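Local structure of chitinase (Paenibacillus sp. FPU-7, 5GZT) at residues B[78-89]-B[99-110]; B[143-151]-B[158-166]. The protein probably hydrolyses internal beta-1,4 linkages between N-acetylglucosamine units of chitin and chitodextrins, through two glycosyl hydrolase family 18 domains. All coordinates share one frame; numbering follows the deposited sequence. Where two conformers were deposited one is given.

Interaction 1 of 2, residues B[78-89]-B[99-110]. With FMT (formic acid), chain K.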
ATOM      1  N   VAL B  78      33.954 -50.381 -20.306  1.00 26.87           N
ATOM      2  CA  VAL B  78      34.869 -50.923 -21.281  1.00 29.22           C
ATOM      3  C   VAL B  78      36.244 -50.735 -20.644  1.00 36.07           C
ATOM      4  O   VAL B  78      36.763 -49.615 -20.591  1.00 31.48           O
ATOM      5  CB  VAL B  78      34.776 -50.181 -22.610  1.00 28.41           C
ATOM      6  CG1 VAL B  78      35.663 -50.792 -23.642  1.00 29.40           C
ATOM      7  CG2 VAL B  78      33.336 -50.068 -23.058  1.00 28.12           C
ATOM      8  N   ALA B  79      36.850 -51.857 -20.227  1.00 35.92           N
ATOM      9  CA  ALA B  79      38.069 -51.868 -19.423  1.00 40.04           C
ATOM     10  C   ALA B  79      38.972 -52.964 -19.987  1.00 44.21           C
ATOM     11  O   ALA B  79      39.262 -53.974 -19.316  1.00 38.16           O
ATOM     12  CB  ALA B  79      37.669 -52.165 -17.969  1.00 38.99           C
ATOM     13  N   ALA B  80      39.341 -52.816 -21.251  1.00 42.01           N
ATOM     14  CA  ALA B  80      39.956 -53.918 -21.977  1.00 40.72           C
ATOM     15  C   ALA B  80      40.968 -53.319 -22.910  1.00 43.18           C
ATOM     16  O   ALA B  80      40.635 -52.449 -23.728  1.00 41.74           O
ATOM     17  CB  ALA B  80      38.879 -54.741 -22.711  1.00 38.86           C
ATOM     18  N   SER B  81      42.240 -53.710 -22.729  1.00 45.66           N
ATOM     19  CA  SER B  81      43.367 -53.160 -23.537  1.00 39.99           C
ATOM     20  C   SER B  81      43.447 -53.646 -24.982  1.00 38.86           C
ATOM     21  O   SER B  81      44.147 -53.026 -25.824  1.00 40.22           O
ATOM     22  CB  SER B  81      44.728 -53.412 -22.823  1.00 48.99           C
ATOM     23  OG  SER B  81      45.024 -54.807 -22.760  1.00 49.68           O
ATOM     24  N   ALA B  82      42.728 -54.708 -25.329  1.00 43.85           N
ATOM     25  CA  ALA B  82      42.857 -55.285 -26.686  1.00 44.49           C
ATOM     26  C   ALA B  82      42.012 -54.524 -27.751  1.00 46.05           C
ATOM     27  O   ALA B  82      41.200 -55.137 -28.470  1.00 43.07           O
ATOM     28  CB  ALA B  82      42.511 -56.788 -26.643  1.00 44.30           C
ATOM     29  N   ASN B  83      42.262 -53.216 -27.891  1.00 44.59           N
ATOM     30  CA  ASN B  83      41.566 -52.360 -28.893  1.00 47.92           C
ATOM     31  C   ASN B  83      40.042 -52.682 -29.012  1.00 39.48           C
ATOM     32  O   ASN B  83      39.550 -53.105 -30.060  1.00 36.20           O
ATOM     33  CB  ASN B  83      42.279 -52.419 -30.244  1.00 52.82           C
ATOM     34  CG  ASN B  83      43.801 -52.292 -30.099  1.00 65.16           C
ATOM     35  OD1 ASN B  83      44.332 -51.306 -29.526  1.00 56.04           O
ATOM     36  ND2 ASN B  83      44.510 -53.319 -30.572  1.00 65.20           N
ATOM     37  N   PRO B  84      39.328 -52.523 -27.899  1.00 37.46           N
ATOM     38  CA  PRO B  84      37.982 -53.012 -27.812  1.00 39.94           C
ATOM     39  C   PRO B  84      37.027 -52.170 -28.694  1.00 37.80           C
ATOM     40  O   PRO B  84      37.259 -50.994 -28.852  1.00 35.26           O
ATOM     41  CB  PRO B  84      37.654 -52.879 -26.316  1.00 37.10           C
ATOM     42  CG  PRO B  84      38.522 -51.764 -25.809  1.00 37.37           C
ATOM     43  CD  PRO B  84      39.722 -51.736 -26.697  1.00 40.85           C
ATOM     44  N   GLN B  85      36.032 -52.828 -29.290  1.00 36.09           N
ATOM     45  CA  GLN B  85      34.865 -52.195 -29.846  1.00 34.37           C
ATOM     46  C   GLN B  85      33.639 -52.721 -29.136  1.00 31.90           C
ATOM     47  O   GLN B  85      33.457 -53.936 -29.055  1.00 37.52           O
ATOM     48  CB  GLN B  85      34.721 -52.510 -31.324  1.00 33.02           C
ATOM     49  CG  GLN B  85      33.507 -51.815 -31.960  1.00 30.72           C
ATOM     50  CD  GLN B  85      33.636 -51.775 -33.473  1.00 35.07           C
ATOM     51  OE1 GLN B  85      34.718 -51.497 -34.020  1.00 34.67           O
ATOM     52  NE2 GLN B  85      32.549 -52.067 -34.163  1.00 37.13           N
ATOM     53  N   LEU B  86      32.786 -51.786 -28.679  1.00 30.03           N
ATOM     54  CA  LEU B  86      31.459 -52.045 -28.109  1.00 27.63           C
ATOM     55  C   LEU B  86      30.443 -51.560 -29.136  1.00 31.37           C
ATOM     56  O   LEU B  86      30.438 -50.352 -29.541  1.00 26.28           O
ATOM     57  CB  LEU B  86      31.265 -51.331 -26.761  1.00 27.36           C
ATOM     58  CG  LEU B  86      29.896 -51.478 -26.154  1.00 28.15           C
ATOM     59  CD1 LEU B  86      29.684 -52.926 -25.797  1.00 27.73           C
ATOM     60  CD2 LEU B  86      29.619 -50.625 -24.956  1.00 29.58           C
ATOM     61  N   ASN B  87      29.618 -52.508 -29.601  1.00 31.55           N
ATOM     62  CA  ASN B  87      28.434 -52.178 -30.438  1.00 31.87           C
ATOM     63  C   ASN B  87      27.232 -52.121 -29.549  1.00 31.16           C
ATOM     64  O   ASN B  87      26.930 -53.096 -28.852  1.00 33.50           O
ATOM     65  CB  ASN B  87      28.191 -53.226 -31.551  1.00 33.63           C
ATOM     66  CG  ASN B  87      28.989 -52.916 -32.798  1.00 35.80           C
ATOM     67  OD1 ASN B  87      28.506 -52.292 -33.799  1.00 42.55           O
ATOM     68  ND2 ASN B  87      30.221 -53.272 -32.725  1.00 32.10           N
ATOM     69  N   VAL B  88      26.505 -51.016 -29.600  1.00 26.07           N
ATOM     70  CA  VAL B  88      25.263 -50.936 -28.912  1.00 24.88           C
ATOM     71  C   VAL B  88      24.232 -50.744 -30.021  1.00 25.52           C
ATOM     72  O   VAL B  88      24.178 -49.709 -30.699  1.00 21.92           O
ATOM     73  CB  VAL B  88      25.229 -49.793 -27.916  1.00 25.63           C
ATOM     74  CG1 VAL B  88      23.953 -49.918 -27.057  1.00 27.27           C
ATOM     75  CG2 VAL B  88      26.519 -49.791 -27.064  1.00 28.45           C
ATOM     76  N   ASN B  89      23.397 -51.750 -30.165  1.00 30.32           N
ATOM     77  CA  ASN B  89      22.470 -51.862 -31.299  1.00 31.42           C
ATOM     78  C   ASN B  89      21.097 -51.352 -31.015  1.00 31.30           C
ATOM     79  O   ASN B  89      20.386 -50.977 -31.967  1.00 31.44           O
ATOM     80  CB  ASN B  89      22.388 -53.325 -31.722  1.00 33.10           C
ATOM     81  CG  ASN B  89      23.532 -53.733 -32.585  1.00 39.73           C
ATOM     82  OD1 ASN B  89      24.531 -53.021 -32.744  1.00 40.47           O
ATOM     83  ND2 ASN B  89      23.362 -54.865 -33.224  1.00 46.15           N
ATOM     84  N   ALA B  99      37.498 -46.928 -20.044  1.00 28.50           N
ATOM     85  CA  ALA B  99      38.631 -46.828 -19.117  1.00 26.94           C
ATOM     86  C   ALA B  99      39.891 -46.459 -19.817  1.00 26.73           C
ATOM     87  O   ALA B  99      40.052 -46.706 -21.025  1.00 27.15           O
ATOM     88  CB  ALA B  99      38.829 -48.185 -18.401  1.00 30.03           C
ATOM     89  N   ALA B 100      40.846 -45.969 -19.009  1.00 27.12           N
ATOM     90  CA  ALA B 100      42.147 -45.506 -19.453  1.00 23.48           C
ATOM     91  C   ALA B 100      42.932 -46.612 -20.098  1.00 24.58           C
ATOM     92  O   ALA B 100      43.856 -46.346 -20.928  1.00 28.32           O
ATOM     93  CB  ALA B 100      42.955 -44.935 -18.237  1.00 27.10           C
ATOM     94  N   SER B 101      42.655 -47.833 -19.685  1.00 24.97           N
ATOM     95  CA  SER B 101      43.296 -48.971 -20.338  1.00 31.12           C
ATOM     96  C   SER B 101      42.843 -49.287 -21.792  1.00 31.92           C
ATOM     97  O   SER B 101      43.533 -50.057 -22.488  1.00 29.80           O
ATOM     98  CB  SER B 101      43.098 -50.211 -19.495  1.00 35.10           C
ATOM     99  OG  SER B 101      44.031 -50.202 -18.427  1.00 43.78           O
ATOM    100  N   SER B 102      41.714 -48.728 -22.255  1.00 30.78           N
ATOM    101  CA  SER B 102      41.052 -49.277 -23.473  1.00 30.15           C
ATOM    102  C   SER B 102      41.532 -48.581 -24.705  1.00 30.01           C
ATOM    103  O   SER B 102      40.804 -47.802 -25.355  1.00 28.04           O
ATOM    104  CB  SER B 102      39.561 -49.180 -23.358  1.00 27.53           C
ATOM    105  OG  SER B 102      39.109 -49.927 -22.264  1.00 27.81           O
ATOM    106  N   LYS B 103      42.787 -48.836 -25.002  1.00 28.88           N
ATOM    107  CA  LYS B 103      43.500 -48.136 -26.053  1.00 35.22           C
ATOM    108  C   LYS B 103      42.756 -48.283 -27.400  1.00 34.54           C
ATOM    109  O   LYS B 103      42.336 -49.380 -27.743  1.00 33.04           O
ATOM    110  CB  LYS B 103      44.914 -48.712 -26.193  1.00 40.08           C
ATOM    111  CG  LYS B 103      45.777 -48.009 -27.231  1.00 50.80           C
ATOM    112  CD  LYS B 103      46.281 -46.645 -26.754  1.00 60.32           C
ATOM    113  CE  LYS B 103      46.956 -45.864 -27.891  1.00 65.51           C
ATOM    114  NZ  LYS B 103      48.204 -46.492 -28.419  1.00 66.87           N
ATOM    115  N   ASP B 104      42.592 -47.170 -28.122  1.00 33.71           N
ATOM    116  CA  ASP B 104      41.896 -47.162 -29.442  1.00 38.31           C
ATOM    117  C   ASP B 104      40.479 -47.666 -29.347  1.00 30.40           C
ATOM    118  O   ASP B 104      39.943 -48.195 -30.308  1.00 31.64           O
ATOM    119  CB  ASP B 104      42.636 -48.048 -30.453  1.00 41.21           C
ATOM    120  CG  ASP B 104      44.024 -47.533 -30.800  1.00 45.37           C
ATOM    121  OD1 ASP B 104      44.205 -46.312 -30.809  1.00 47.06           O
ATOM    122  OD2 ASP B 104      44.912 -48.374 -31.122  1.00 47.49           O
ATOM    123  N   ALA B 105      39.870 -47.538 -28.184  1.00 26.33           N
ATOM    124  CA  ALA B 105      38.463 -47.940 -28.004  1.00 28.83           C
ATOM    125  C   ALA B 105      37.533 -47.373 -29.139  1.00 27.91           C
ATOM    126  O   ALA B 105      37.750 -46.253 -29.606  1.00 25.17           O
ATOM    127  CB  ALA B 105      37.937 -47.513 -26.641  1.00 25.82           C
ATOM    128  N   VAL B 106      36.558 -48.167 -29.598  1.00 28.94           N
ATOM    129  CA  VAL B 106      35.518 -47.634 -30.518  1.00 28.51           C
ATOM    130  C   VAL B 106      34.206 -48.006 -29.932  1.00 29.22           C
ATOM    131  O   VAL B 106      34.023 -49.183 -29.546  1.00 27.43           O
ATOM    132  CB  VAL B 106      35.600 -48.305 -31.928  1.00 30.43           C
ATOM    133  CG1 VAL B 106      34.444 -47.839 -32.840  1.00 28.58           C
ATOM    134  CG2 VAL B 106      36.974 -48.024 -32.557  1.00 30.43           C
ATOM    135  N   ILE B 107      33.280 -47.040 -29.936  1.00 27.50           N
ATOM    136  CA  ILE B 107      31.975 -47.244 -29.389  1.00 27.64           C
ATOM    137  C   ILE B 107      31.030 -46.922 -30.562  1.00 28.32           C
ATOM    138  O   ILE B 107      31.050 -45.790 -31.077  1.00 23.34           O
ATOM    139  CB  ILE B 107      31.644 -46.285 -28.258  1.00 27.96           C
ATOM    140  CG1 ILE B 107      32.682 -46.331 -27.123  1.00 31.89           C
ATOM    141  CG2 ILE B 107      30.283 -46.638 -27.722  1.00 28.80           C
ATOM    142  CD1 ILE B 107      32.664 -47.605 -26.251  1.00 32.63           C
ATOM    143  N   VAL B 108      30.195 -47.891 -30.953  1.00 28.34           N
ATOM    144  CA  VAL B 108      29.261 -47.708 -32.114  1.00 26.31           C
ATOM    145  C   VAL B 108      27.862 -47.673 -31.551  1.00 30.45           C
ATOM    146  O   VAL B 108      27.384 -48.724 -30.990  1.00 29.74           O
ATOM    147  CB  VAL B 108      29.346 -48.843 -33.134  1.00 26.89           C
ATOM    148  CG1 VAL B 108      28.512 -48.478 -34.395  1.00 26.88           C
ATOM    149  CG2 VAL B 108      30.805 -49.215 -33.431  1.00 28.29           C
ATOM    150  N   LEU B 109      27.206 -46.506 -31.649  1.00 26.41           N
ATOM    151  CA  LEU B 109      25.897 -46.355 -31.077  1.00 25.40           C
ATOM    152  C   LEU B 109      24.925 -46.266 -32.217  1.00 26.45           C
ATOM    153  O   LEU B 109      24.917 -45.258 -32.949  1.00 27.45           O
ATOM    154  CB  LEU B 109      25.783 -45.066 -30.223  1.00 30.37           C
ATOM    155  CG  LEU B 109      26.782 -44.922 -29.042  1.00 29.34           C
ATOM    156  CD1 LEU B 109      26.411 -43.694 -28.245  1.00 29.46           C
ATOM    157  CD2 LEU B 109      26.756 -46.140 -28.119  1.00 29.05           C
ATOM    158  N   ALA B 110      24.059 -47.276 -32.318  1.00 25.65           N
ATOM    159  CA  ALA B 110      23.054 -47.373 -33.396  1.00 26.73           C
ATOM    160  C   ALA B 110      22.019 -46.257 -33.194  1.00 28.24           C
ATOM    161  O   ALA B 110      21.909 -45.719 -32.089  1.00 24.47           O
ATOM    162  CB  ALA B 110      22.394 -48.783 -33.428  1.00 28.14           C
TER
HETATM  163  C   FMT K4009      19.581 -56.044 -32.739  1.00 67.79           C
HETATM  164  O1  FMT K4009      20.713 -56.554 -32.786  1.00 56.97           O
HETATM  165  O2  FMT K4009      19.141 -55.321 -31.683  1.00 51.54           O
HETATM  166  O   HOH W   1      39.011 -51.025 -31.444  1.00 49.20           O
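L86 and V88 lock onto V106, V108 and A110 through a ladder of backbone hydrogen bonds, of which V88 N to V108 O (2.8 Å, 176° at the hydrogen) is nearly straight. Inward from this ladder the packing is close. CD1 of I107 turns back to meet CB of L86 at 4.0 Å and approaches CG2 of V78 tip to tip; CG2 of V88 lies alongside CD2 of L109 at 3.8 Å. L96, I93 and V98 of strand 92-98 close over this side. Such parallel, in-register stacking of successive strands, with a second parallel sheet behind, is the construction of a beta-helix, and the two segments are neighbouring rungs of it. At the bend between the sheets the hydroxyl of S102 accepts A80 N at 3.1 Å. The outer face is looser. With CG anti to its backbone N (chi1 -178°), Q85 runs its extended chain beside V106, and its CG lies 4.0 Å from CG2 of V108. Replacing Q85 by an alanine would probably leave V106 and V108 without the aliphatic chain along their flanks. Nearer the solvent, N89 ND2 donates at 3.2 Å to O1 of a formic acid that K41 and S70 also bind.

Interaction 2 of 2, residues B[143-151]-B[158-166]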
ATOM      1  N   GLY B 143      40.680 -35.380 -27.252  1.00 26.12           N
ATOM      2  CA  GLY B 143      40.753 -35.672 -28.686  1.00 23.35           C
ATOM      3  C   GLY B 143      39.750 -36.747 -29.120  1.00 23.85           C
ATOM      4  O   GLY B 143      39.824 -37.223 -30.231  1.00 23.25           O
ATOM      5  N   SER B 144      38.851 -37.166 -28.248  1.00 21.42           N
ATOM      6  CA  SER B 144      37.799 -38.106 -28.652  1.00 22.85           C
ATOM      7  C   SER B 144      36.921 -37.490 -29.781  1.00 24.44           C
ATOM      8  O   SER B 144      36.858 -36.268 -29.930  1.00 23.94           O
ATOM      9  CB  SER B 144      36.939 -38.519 -27.472  1.00 22.54           C
ATOM     10  OG  SER B 144      37.666 -39.426 -26.620  1.00 22.56           O
ATOM     11  N   SER B 145      36.318 -38.358 -30.586  1.00 26.45           N
ATOM     12  CA  SER B 145      35.447 -37.953 -31.718  1.00 27.28           C
ATOM     13  C   SER B 145      34.071 -38.599 -31.647  1.00 27.31           C
ATOM     14  O   SER B 145      33.893 -39.779 -31.234  1.00 23.90           O
ATOM     15  CB  SER B 145      36.089 -38.279 -33.059  1.00 25.70           C
ATOM     16  OG  SER B 145      36.431 -39.644 -33.120  1.00 28.49           O
ATOM     17  N   PHE B 146      33.083 -37.799 -32.015  1.00 27.36           N
ATOM     18  CA  PHE B 146      31.689 -38.234 -32.088  1.00 28.61           C
ATOM     19  C   PHE B 146      31.163 -38.001 -33.509  1.00 32.21           C
ATOM     20  O   PHE B 146      31.303 -36.916 -34.026  1.00 23.75           O
ATOM     21  CB  PHE B 146      30.876 -37.408 -31.197  1.00 26.31           C
ATOM     22  CG  PHE B 146      31.158 -37.622 -29.776  1.00 27.86           C
ATOM     23  CD1 PHE B 146      32.181 -36.891 -29.143  1.00 28.01           C
ATOM     24  CD2 PHE B 146      30.364 -38.488 -29.022  1.00 26.85           C
ATOM     25  CE1 PHE B 146      32.403 -37.060 -27.775  1.00 29.64           C
ATOM     26  CE2 PHE B 146      30.619 -38.644 -27.678  1.00 27.57           C
ATOM     27  CZ  PHE B 146      31.604 -37.908 -27.065  1.00 24.87           C
ATOM     28  N   GLU B 147      30.611 -39.025 -34.135  1.00 31.20           N
ATOM     29  CA  GLU B 147      29.954 -38.801 -35.476  1.00 30.68           C
ATOM     30  C   GLU B 147      28.706 -37.959 -35.270  1.00 28.30           C
ATOM     31  O   GLU B 147      28.458 -37.096 -36.053  1.00 29.42           O
ATOM     32  CB  GLU B 147      29.625 -40.095 -36.195  1.00 29.95           C
ATOM     33  CG  GLU B 147      30.853 -40.755 -36.782  1.00 27.94           C
ATOM     34  CD  GLU B 147      30.545 -42.058 -37.496  1.00 27.76           C
ATOM     35  OE1 GLU B 147      29.374 -42.536 -37.458  1.00 23.46           O
ATOM     36  OE2 GLU B 147      31.491 -42.621 -38.083  1.00 28.83           O
ATOM     37  N   SER B 148      27.978 -38.174 -34.184  1.00 27.45           N
ATOM     38  CA  SER B 148      26.923 -37.244 -33.845  0.50 29.91           C
ATOM     39  C   SER B 148      27.149 -36.664 -32.442  1.00 31.46           C
ATOM     40  O   SER B 148      27.390 -37.389 -31.466  1.00 30.93           O
ATOM     41  CB  SER B 148      25.525 -37.854 -34.049  0.50 29.90           C
ATOM     42  OG  SER B 148      25.204 -38.865 -33.152  0.50 30.82           O
ATOM     43  N   ALA B 149      27.081 -35.337 -32.387  1.00 29.74           N
ATOM     44  CA  ALA B 149      27.405 -34.578 -31.200  1.00 29.51           C
ATOM     45  C   ALA B 149      26.613 -35.027 -30.011  1.00 30.50           C
ATOM     46  O   ALA B 149      25.432 -35.296 -30.143  1.00 30.96           O
ATOM     47  CB  ALA B 149      27.203 -33.083 -31.432  1.00 28.12           C
ATOM     48  N   PRO B 150      27.279 -35.164 -28.830  1.00 29.00           N
ATOM     49  CA  PRO B 150      26.560 -35.385 -27.567  1.00 27.85           C
ATOM     50  C   PRO B 150      25.681 -34.193 -27.238  1.00 25.21           C
ATOM     51  O   PRO B 150      26.004 -33.125 -27.686  1.00 24.72           O
ATOM     52  CB  PRO B 150      27.667 -35.471 -26.488  1.00 27.16           C
ATOM     53  CG  PRO B 150      28.886 -34.969 -27.141  1.00 30.41           C
ATOM     54  CD  PRO B 150      28.735 -35.021 -28.634  1.00 31.21           C
ATOM     55  N   GLY B 151      24.647 -34.385 -26.430  1.00 25.15           N
ATOM     56  CA  GLY B 151      23.731 -33.265 -26.071  1.00 31.35           C
ATOM     57  C   GLY B 151      24.403 -32.198 -25.249  1.00 32.35           C
ATOM     58  O   GLY B 151      24.233 -31.020 -25.514  1.00 33.30           O
ATOM     59  N   LYS B 158      36.825 -31.249 -22.469  1.00 26.51           N
ATOM     60  CA  LYS B 158      35.596 -30.910 -23.241  1.00 30.95           C
ATOM     61  C   LYS B 158      35.871 -30.374 -24.590  1.00 32.40           C
ATOM     62  O   LYS B 158      35.248 -30.824 -25.555  1.00 31.01           O
ATOM     63  CB  LYS B 158      34.892 -29.710 -22.634  1.00 35.93           C
ATOM     64  CG  LYS B 158      33.999 -29.981 -21.527  1.00 45.37           C
ATOM     65  CD  LYS B 158      33.114 -28.786 -21.204  1.00 45.14           C
ATOM     66  CE  LYS B 158      33.816 -27.463 -21.247  1.00 48.94           C
ATOM     67  NZ  LYS B 158      32.902 -26.537 -20.562  1.00 57.49           N
ATOM     68  N   ASP B 159      36.732 -29.341 -24.616  1.00 29.14           N
ATOM     69  CA  ASP B 159      36.949 -28.506 -25.791  1.00 32.91           C
ATOM     70  C   ASP B 159      37.832 -29.127 -26.835  1.00 32.63           C
ATOM     71  O   ASP B 159      37.965 -28.586 -27.977  1.00 30.43           O
ATOM     72  CB  ASP B 159      37.579 -27.149 -25.423  1.00 34.48           C
ATOM     73  CG  ASP B 159      36.701 -26.286 -24.606  1.00 37.86           C
ATOM     74  OD1 ASP B 159      35.469 -26.297 -24.759  1.00 46.38           O
ATOM     75  OD2 ASP B 159      37.270 -25.536 -23.796  1.00 47.35           O
ATOM     76  N   SER B 160      38.436 -30.251 -26.473  1.00 27.74           N
ATOM     77  CA  SER B 160      39.228 -31.027 -27.418  1.00 25.36           C
ATOM     78  C   SER B 160      38.477 -32.018 -28.320  1.00 21.69           C
ATOM     79  O   SER B 160      39.098 -32.650 -29.205  1.00 22.73           O
ATOM     80  CB  SER B 160      40.274 -31.851 -26.630  1.00 23.92           C
ATOM     81  OG  SER B 160      39.679 -33.025 -26.007  1.00 21.31           O
ATOM     82  N   VAL B 161      37.228 -32.277 -28.062  1.00 23.85           N
ATOM     83  CA  VAL B 161      36.562 -33.358 -28.804  1.00 27.96           C
ATOM     84  C   VAL B 161      36.097 -32.794 -30.158  1.00 28.37           C
ATOM     85  O   VAL B 161      35.842 -31.602 -30.300  1.00 28.59           O
ATOM     86  CB  VAL B 161      35.382 -34.012 -28.048  1.00 30.10           C
ATOM     87  CG1 VAL B 161      35.820 -34.477 -26.670  1.00 31.96           C
ATOM     88  CG2 VAL B 161      34.205 -33.087 -27.917  1.00 32.91           C
ATOM     89  N   THR B 162      36.071 -33.657 -31.152  1.00 27.98           N
ATOM     90  CA  THR B 162      35.508 -33.305 -32.464  1.00 26.04           C
ATOM     91  C   THR B 162      34.132 -33.954 -32.668  1.00 28.06           C
ATOM     92  O   THR B 162      33.832 -35.023 -32.127  1.00 25.90           O
ATOM     93  CB  THR B 162      36.421 -33.684 -33.584  1.00 24.25           C
ATOM     94  OG1 THR B 162      36.824 -35.043 -33.404  1.00 28.09           O
ATOM     95  CG2 THR B 162      37.609 -32.708 -33.641  1.00 27.67           C
ATOM     96  N   THR B 163      33.300 -33.268 -33.439  1.00 30.46           N
ATOM     97  CA  THR B 163      31.954 -33.719 -33.724  1.00 34.18           C
ATOM     98  C   THR B 163      31.529 -33.567 -35.214  1.00 40.35           C
ATOM     99  O   THR B 163      32.142 -32.815 -35.991  1.00 33.05           O
ATOM    100  CB  THR B 163      30.967 -32.872 -32.914  1.00 33.22           C
ATOM    101  OG1 THR B 163      31.078 -31.545 -33.369  1.00 34.36           O
ATOM    102  CG2 THR B 163      31.221 -32.907 -31.391  1.00 31.64           C
ATOM    103  N   GLY B 164      30.419 -34.234 -35.567  1.00 56.04           N
ATOM    104  CA  GLY B 164      29.707 -33.995 -36.856  1.00 57.60           C
ATOM    105  C   GLY B 164      30.573 -34.615 -37.920  1.00 70.94           C
ATOM    106  O   GLY B 164      31.564 -35.285 -37.576  1.00 73.60           O
ATOM    107  N   GLY B 165      30.244 -34.404 -39.197  1.00 85.00           N
ATOM    108  CA  GLY B 165      31.147 -34.823 -40.275  1.00 84.48           C
ATOM    109  C   GLY B 165      32.477 -34.050 -40.295  1.00 87.54           C
ATOM    110  O   GLY B 165      32.946 -33.479 -39.278  1.00 76.85           O
ATOM    111  N   SER B 166      33.089 -34.027 -41.479  1.00 88.66           N
ATOM    112  CA  SER B 166      34.161 -33.070 -41.786  1.00 76.84           C
ATOM    113  C   SER B 166      33.647 -31.581 -41.786  1.00 74.80           C
ATOM    114  O   SER B 166      34.482 -30.656 -41.712  1.00 92.47           O
ATOM    115  CB  SER B 166      34.855 -33.397 -43.132  1.00 62.40           C
ATOM    116  OG  SER B 166      35.343 -34.724 -43.228  1.00 67.99           O
TER
HETATM  117  O   HOH W   2      39.319 -35.879 -32.731  1.00 34.17           O
HETATM  118  O   HOH W   3      33.421 -36.974 -35.727  1.00 50.77           O
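The backbones of 143-151 and 158-166 run parallel, with S144 O receiving T162 N at 3.0 Å and T162 O receiving F146 N at 2.9 Å. These bonds add the last rung, 162-163, to the nine-strand parallel sheet of the N-terminal beta-helix, and this rung is only lightly fastened: beyond T162 the next bond, G164 N to F146 O, is weak and bent, and G164 to S166 are poorly ordered. Before the strand, S160 does the fastening with its side chain. Its OG sits between its own backbone N and carbonyl carbon (chi1 78°), which brings the hydroxyl to G143 N at 2.8 Å, while the same oxygen also bonds to A157 O. G143 has a positive phi, and at its backbone angles a side chain would press on the preceding carbonyl.

Inward, F146 supplies the bulk. T162 O lies at the edge of its ring and in plane, CB of V161 comes to the same rim near CE1 at 4.3 Å, and CD of P150 rests over one face, offset toward the rim. L118, L120 and A135 pack around the phenyl group from other strands, so this aromatic joins the end rung to the interior of the beta-helix. Farther along, CG2 of T163 meets CB of A149 at 4.0 Å, a small apolar patch beside the failing end of the ladder. On the outer face S145 and T162 stand next to each other, with CB of S145 3.3 Å from OG1 of T162. Water serves both ends of the rung: one molecule joins F146 O to G164 O, and another donates to G143 O while lying 2.7 Å from OG1 of T162.

Followed from the N terminus, the chain first passes along 78-89, makes a turn of the beta-helix through strand 92-98, and returns on 99-110, where interaction 1 closes that loop. Strands 114-120, 125-127 and 131-137 carry it onward to 143-151; a further turn through strand 152-154 brings it back at 158-166, closing interaction 2. The two loops follow one another in series, neither nesting nor crossing. Both contacts belong to the same nine-strand sheet, their centres 16 Å apart, with strand 125-127 lying between strands 106-109 and 145-146. Interaction 1 thus joins rungs in the middle of the sheet, and interaction 2 adds its outermost strand within this chain.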